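PDB 5X3I: glycoside hydrolase family 31 from Kribbella flavida DSM 17836, which hydrolyses the alpha-1,3-glucosidic linkages of the cyclic tetrasaccharide cyclobis-(1-6)-alpha-nigerosyl, releasing isomaltose during its intracellular breakdown. Local coordinates for residues Trp308-Met318 with Ala371-Leu382. The protein carries 1 engineered substitution. Residues are numbered along the deposited sequence; the frame is centred on the assembly and turned at random.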
loop_
_atom_site.group_PDB
_atom_site.type_symbol
_atom_site.label_atom_id
_atom_site.label_comp_id
_atom_site.label_asym_id
_atom_site.label_seq_id
_atom_site.Cartn_x
_atom_site.Cartn_y
_atom_site.Cartn_z
ATOM N N TRP A 308 -21.210 -6.202 4.469
ATOM C CA TRP A 308 -22.135 -5.799 5.506
ATOM C C TRP A 308 -22.462 -4.361 5.179
ATOM O O TRP A 308 -21.855 -3.426 5.695
ATOM C CB TRP A 308 -21.460 -5.885 6.883
ATOM C CG TRP A 308 -20.776 -7.195 7.199
ATOM C CD1 TRP A 308 -21.069 -8.415 6.677
ATOM C CD2 TRP A 308 -19.717 -7.410 8.145
ATOM N NE1 TRP A 308 -20.261 -9.373 7.225
ATOM C CE2 TRP A 308 -19.422 -8.783 8.132
ATOM C CE3 TRP A 308 -19.000 -6.575 9.012
ATOM C CZ2 TRP A 308 -18.423 -9.339 8.929
ATOM C CZ3 TRP A 308 -18.000 -7.127 9.794
ATOM C CH2 TRP A 308 -17.727 -8.496 9.755
ATOM N N ASN A 309 -23.532 -4.224 4.407
ATOM C CA ASN A 309 -23.915 -2.957 3.800
ATOM C C ASN A 309 -25.158 -2.292 4.362
ATOM O O ASN A 309 -25.684 -1.373 3.739
ATOM C CB ASN A 309 -23.979 -3.089 2.270
ATOM C CG ASN A 309 -25.181 -3.824 1.791
ATOM O OD1 ASN A 309 -25.622 -4.777 2.402
ATOM N ND2 ASN A 309 -25.711 -3.389 0.672
ATOM N N THR A 310 -25.721 -2.863 5.425
ATOM C CA THR A 310 -26.881 -2.281 6.096
ATOM C C THR A 310 -26.708 -2.270 7.613
ATOM O O THR A 310 -25.929 -3.041 8.158
ATOM C CB THR A 310 -28.184 -3.050 5.794
ATOM O OG1 THR A 310 -28.127 -4.337 6.415
ATOM C CG2 THR A 310 -28.397 -3.220 4.293
ATOM N N GLN A 311 -27.476 -1.418 8.285
ATOM C CA GLN A 311 -27.524 -1.412 9.741
ATOM C C GLN A 311 -27.879 -2.809 10.269
ATOM O O GLN A 311 -27.209 -3.327 11.150
ATOM C CB GLN A 311 -28.528 -0.363 10.247
ATOM C CG GLN A 311 -28.504 -0.191 11.751
ATOM C CD GLN A 311 -29.133 1.109 12.227
ATOM O OE1 GLN A 311 -29.249 2.083 11.475
ATOM N NE2 GLN A 311 -29.526 1.135 13.495
ATOM N N GLN A 312 -28.900 -3.425 9.685
ATOM C CA GLN A 312 -29.323 -4.768 10.084
ATOM C C GLN A 312 -28.184 -5.795 10.010
ATOM O O GLN A 312 -28.023 -6.607 10.914
ATOM C CB GLN A 312 -30.506 -5.235 9.227
ATOM C CG GLN A 312 -30.876 -6.718 9.396
ATOM C CD GLN A 312 -32.081 -7.124 8.542
ATOM O OE1 GLN A 312 -32.815 -6.266 8.042
ATOM N NE2 GLN A 312 -32.286 -8.437 8.369
ATOM N N LEU A 313 -27.384 -5.739 8.948
ATOM C CA LEU A 313 -26.292 -6.694 8.781
ATOM C C LEU A 313 -25.133 -6.455 9.758
ATOM O O LEU A 313 -24.641 -7.397 10.377
ATOM C CB LEU A 313 -25.780 -6.677 7.338
ATOM C CG LEU A 313 -26.671 -7.406 6.327
ATOM C CD1 LEU A 313 -26.330 -7.024 4.895
ATOM C CD2 LEU A 313 -26.566 -8.915 6.513
ATOM N N VAL A 314 -24.701 -5.203 9.893
ATOM C CA VAL A 314 -23.621 -4.892 10.812
ATOM C C VAL A 314 -24.025 -5.309 12.225
ATOM O O VAL A 314 -23.269 -5.974 12.916
ATOM C CB VAL A 314 -23.247 -3.401 10.809
ATOM C CG1 VAL A 314 -22.327 -3.105 11.972
ATOM C CG2 VAL A 314 -22.592 -3.000 9.489
ATOM N N THR A 315 -25.240 -4.962 12.633
ATOM C CA THR A 315 -25.663 -5.320 13.978
ATOM C C THR A 315 -25.783 -6.849 14.100
ATOM O O THR A 315 -25.399 -7.400 15.119
ATOM C CB THR A 315 -26.983 -4.598 14.393
ATOM O OG1 THR A 315 -28.053 -4.948 13.521
ATOM C CG2 THR A 315 -26.794 -3.098 14.350
ATOM N N ALA A 316 -26.235 -7.537 13.054
ATOM C CA ALA A 316 -26.324 -9.006 13.106
ATOM C C ALA A 316 -24.961 -9.671 13.287
ATOM O O ALA A 316 -24.809 -10.552 14.130
ATOM C CB ALA A 316 -26.996 -9.558 11.863
ATOM N N ARG A 317 -23.979 -9.245 12.493
ATOM C CA ARG A 317 -22.637 -9.811 12.561
ATOM C C ARG A 317 -21.987 -9.551 13.930
ATOM O O ARG A 317 -21.340 -10.432 14.486
ATOM C CB ARG A 317 -21.751 -9.247 11.429
ATOM C CG ARG A 317 -22.208 -9.602 9.994
ATOM C CD ARG A 317 -22.114 -11.098 9.651
ATOM N NE ARG A 317 -22.666 -11.354 8.321
ATOM C CZ ARG A 317 -23.943 -11.628 8.078
ATOM N NH1 ARG A 317 -24.807 -11.709 9.082
ATOM N NH2 ARG A 317 -24.364 -11.810 6.836
ATOM N N MET A 318 -22.160 -8.348 14.470
ATOM C CA MET A 318 -21.583 -8.035 15.775
ATOM C C MET A 318 -22.334 -8.775 16.894
ATOM O O MET A 318 -21.733 -9.198 17.865
ATOM C CB MET A 318 -21.585 -6.525 16.030
ATOM C CG MET A 318 -20.657 -5.718 15.114
ATOM S SD MET A 318 -18.930 -6.240 15.174
ATOM C CE MET A 318 -18.833 -7.324 13.761
ATOM N N ALA A 371 -31.473 1.819 4.392
ATOM C CA ALA A 371 -30.383 0.918 4.751
ATOM C C ALA A 371 -29.808 1.202 6.150
ATOM O O ALA A 371 -29.333 0.294 6.818
ATOM C CB ALA A 371 -29.283 0.993 3.711
ATOM N N TRP A 372 -29.837 2.463 6.571
ATOM C CA TRP A 372 -29.337 2.863 7.885
ATOM C C TRP A 372 -30.385 3.732 8.588
ATOM O O TRP A 372 -30.283 4.952 8.600
ATOM C CB TRP A 372 -27.992 3.612 7.759
ATOM C CG TRP A 372 -26.992 2.861 6.940
ATOM C CD1 TRP A 372 -26.817 2.948 5.594
ATOM C CD2 TRP A 372 -26.059 1.879 7.401
ATOM N NE1 TRP A 372 -25.823 2.101 5.184
ATOM C CE2 TRP A 372 -25.338 1.426 6.273
ATOM C CE3 TRP A 372 -25.750 1.340 8.656
ATOM C CZ2 TRP A 372 -24.347 0.449 6.360
ATOM C CZ3 TRP A 372 -24.761 0.380 8.746
ATOM C CH2 TRP A 372 -24.073 -0.062 7.605
ATOM N N PRO A 373 -31.413 3.097 9.161
ATOM C CA PRO A 373 -32.509 3.867 9.762
ATOM C C PRO A 373 -32.057 4.725 10.931
ATOM O O PRO A 373 -32.594 5.803 11.116
ATOM C CB PRO A 373 -33.495 2.789 10.226
ATOM C CG PRO A 373 -32.689 1.558 10.342
ATOM C CD PRO A 373 -31.618 1.649 9.290
ATOM N N ASP A 374 -31.129 4.233 11.740
ATOM C CA ASP A 374 -30.648 5.012 12.878
ATOM C C ASP A 374 -29.165 4.767 13.151
ATOM O O ASP A 374 -28.825 4.036 14.063
ATOM C CB ASP A 374 -31.489 4.691 14.117
ATOM C CG ASP A 374 -31.314 5.709 15.226
ATOM O OD1 ASP A 374 -30.341 6.488 15.193
ATOM O OD2 ASP A 374 -32.151 5.724 16.150
ATOM N N PRO A 375 -28.277 5.364 12.352
ATOM C CA PRO A 375 -26.854 5.049 12.521
ATOM C C PRO A 375 -26.269 5.479 13.874
ATOM O O PRO A 375 -25.388 4.791 14.366
ATOM C CB PRO A 375 -26.189 5.811 11.366
ATOM C CG PRO A 375 -27.214 6.800 10.904
ATOM C CD PRO A 375 -28.524 6.144 11.133
ATOM N N LYS A 376 -26.759 6.564 14.467
ATOM C CA LYS A 376 -26.279 6.979 15.782
ATOM C C LYS A 376 -26.606 5.927 16.844
ATOM O O LYS A 376 -25.778 5.629 17.694
ATOM C CB LYS A 376 -26.864 8.333 16.187
ATOM C CG LYS A 376 -26.494 8.746 17.618
ATOM C CD LYS A 376 -26.884 10.187 17.949
ATOM C CE LYS A 376 -26.862 10.440 19.474
ATOM N NZ LYS A 376 -25.581 10.012 20.125
ATOM N N ALA A 377 -27.809 5.361 16.789
ATOM C CA ALA A 377 -28.187 4.320 17.741
ATOM C C ALA A 377 -27.304 3.087 17.573
ATOM O O ALA A 377 -26.888 2.487 18.553
ATOM C CB ALA A 377 -29.660 3.945 17.581
ATOM N N MET A 378 -27.019 2.715 16.329
ATOM C CA MET A 378 -26.138 1.581 16.069
ATOM C C MET A 378 -24.761 1.817 16.691
ATOM O O MET A 378 -24.236 0.966 17.401
ATOM C CB MET A 378 -25.995 1.327 14.563
ATOM C CG MET A 378 -25.006 0.214 14.231
ATOM S SD MET A 378 -24.579 0.108 12.480
ATOM C CE MET A 378 -23.873 1.714 12.201
ATOM N N ILE A 379 -24.201 2.992 16.442
ATOM C CA ILE A 379 -22.861 3.310 16.911
ATOM C C ILE A 379 -22.832 3.448 18.435
ATOM O O ILE A 379 -21.892 3.009 19.074
ATOM C CB ILE A 379 -22.321 4.600 16.247
ATOM C CG1 ILE A 379 -22.131 4.381 14.748
ATOM C CG2 ILE A 379 -21.013 5.040 16.871
ATOM C CD1 ILE A 379 -21.861 5.659 13.977
ATOM N N ASP A 380 -23.869 4.047 19.009
ATOM C CA ASP A 380 -23.938 4.165 20.457
ATOM C C ASP A 380 -23.945 2.775 21.103
ATOM O O ASP A 380 -23.236 2.549 22.068
ATOM C CB ASP A 380 -25.162 4.978 20.883
ATOM C CG ASP A 380 -25.027 6.457 20.543
ATOM O OD1 ASP A 380 -23.933 6.887 20.125
ATOM O OD2 ASP A 380 -26.015 7.195 20.694
ATOM N N GLU A 381 -24.709 1.840 20.545
ATOM C CA GLU A 381 -24.731 0.487 21.094
ATOM C C GLU A 381 -23.377 -0.198 20.965
ATOM O O GLU A 381 -22.919 -0.816 21.918
ATOM C CB GLU A 381 -25.807 -0.377 20.436
ATOM C CG GLU A 381 -25.789 -1.850 20.894
ATOM C CD GLU A 381 -26.040 -2.045 22.408
ATOM O OE1 GLU A 381 -26.581 -1.141 23.066
ATOM O OE2 GLU A 381 -25.699 -3.115 22.937
ATOM N N LEU A 382 -22.735 -0.076 19.803
ATOM C CA LEU A 382 -21.414 -0.673 19.606
ATOM C C LEU A 382 -20.419 -0.077 20.610
ATOM O O LEU A 382 -19.656 -0.802 21.233
ATOM C CB LEU A 382 -20.922 -0.473 18.160
ATOM C CG LEU A 382 -21.713 -1.205 17.067
ATOM C CD1 LEU A 382 -21.176 -0.910 15.686
ATOM C CD2 LEU A 382 -21.703 -2.713 17.309
HETATM O O HOH W 1 -24.831 0.992 2.679
HETATM O O HOH W 2 -30.802 -2.051 7.777
#
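Gln311, in the first turn of its helix, grips the loop Ala371-Asp374 with both backbone and side chain. Its N donates to Ala371 O (2.9 Å) in an almost straight bond; a water held by Gln312 N donates to the same oxygen, so that Ala371 O serves Gln311 N directly and Gln312 N through water. The side chain, with CG anti to the backbone N (chi1 -173°) and extended beyond, reaches across so that its amide meets the backbone of Asp374. OE1 accepts from Asp374 N (2.9 Å), the donor lying a little out of the carbonyl plane, while NE2 gives Asp374 O a weak, bent bond (3.0 Å, 124°). Both helix starts are capped from within, by Thr310 OG1 accepting from Leu313 N and Asp374 OD1 from Ala377 N.

The Trp372 indole lies with one face against the Thr310-Gln311 peptide, Gln311 N standing 3.2 Å above its plane. Val314 CG2 abuts its edge at CH2 (3.8 Å), and a second water accepts from its NE1 and lies within hydrogen-bonding distance of Asn309 O, which Arg346 also binds. Farther along, Met378 SD reaches Val314 CG1 (4.0 Å), Met378 CG packs on Thr315 CG2, and Leu382 CD2 meets Met318 CG (3.9 Å).

Helices 311-323 and 375-384 run side by side, their short segments nearly parallel (12°) with axes 11.0 Å apart, as neighbouring outer helices of the TIM barrel; Met318 and Leu382 also touch Val331 of strand 330-333. The arrangement is consistent with helix starts held by directional bonds and later turns meeting through apolar groups, including the Thr315 methyl.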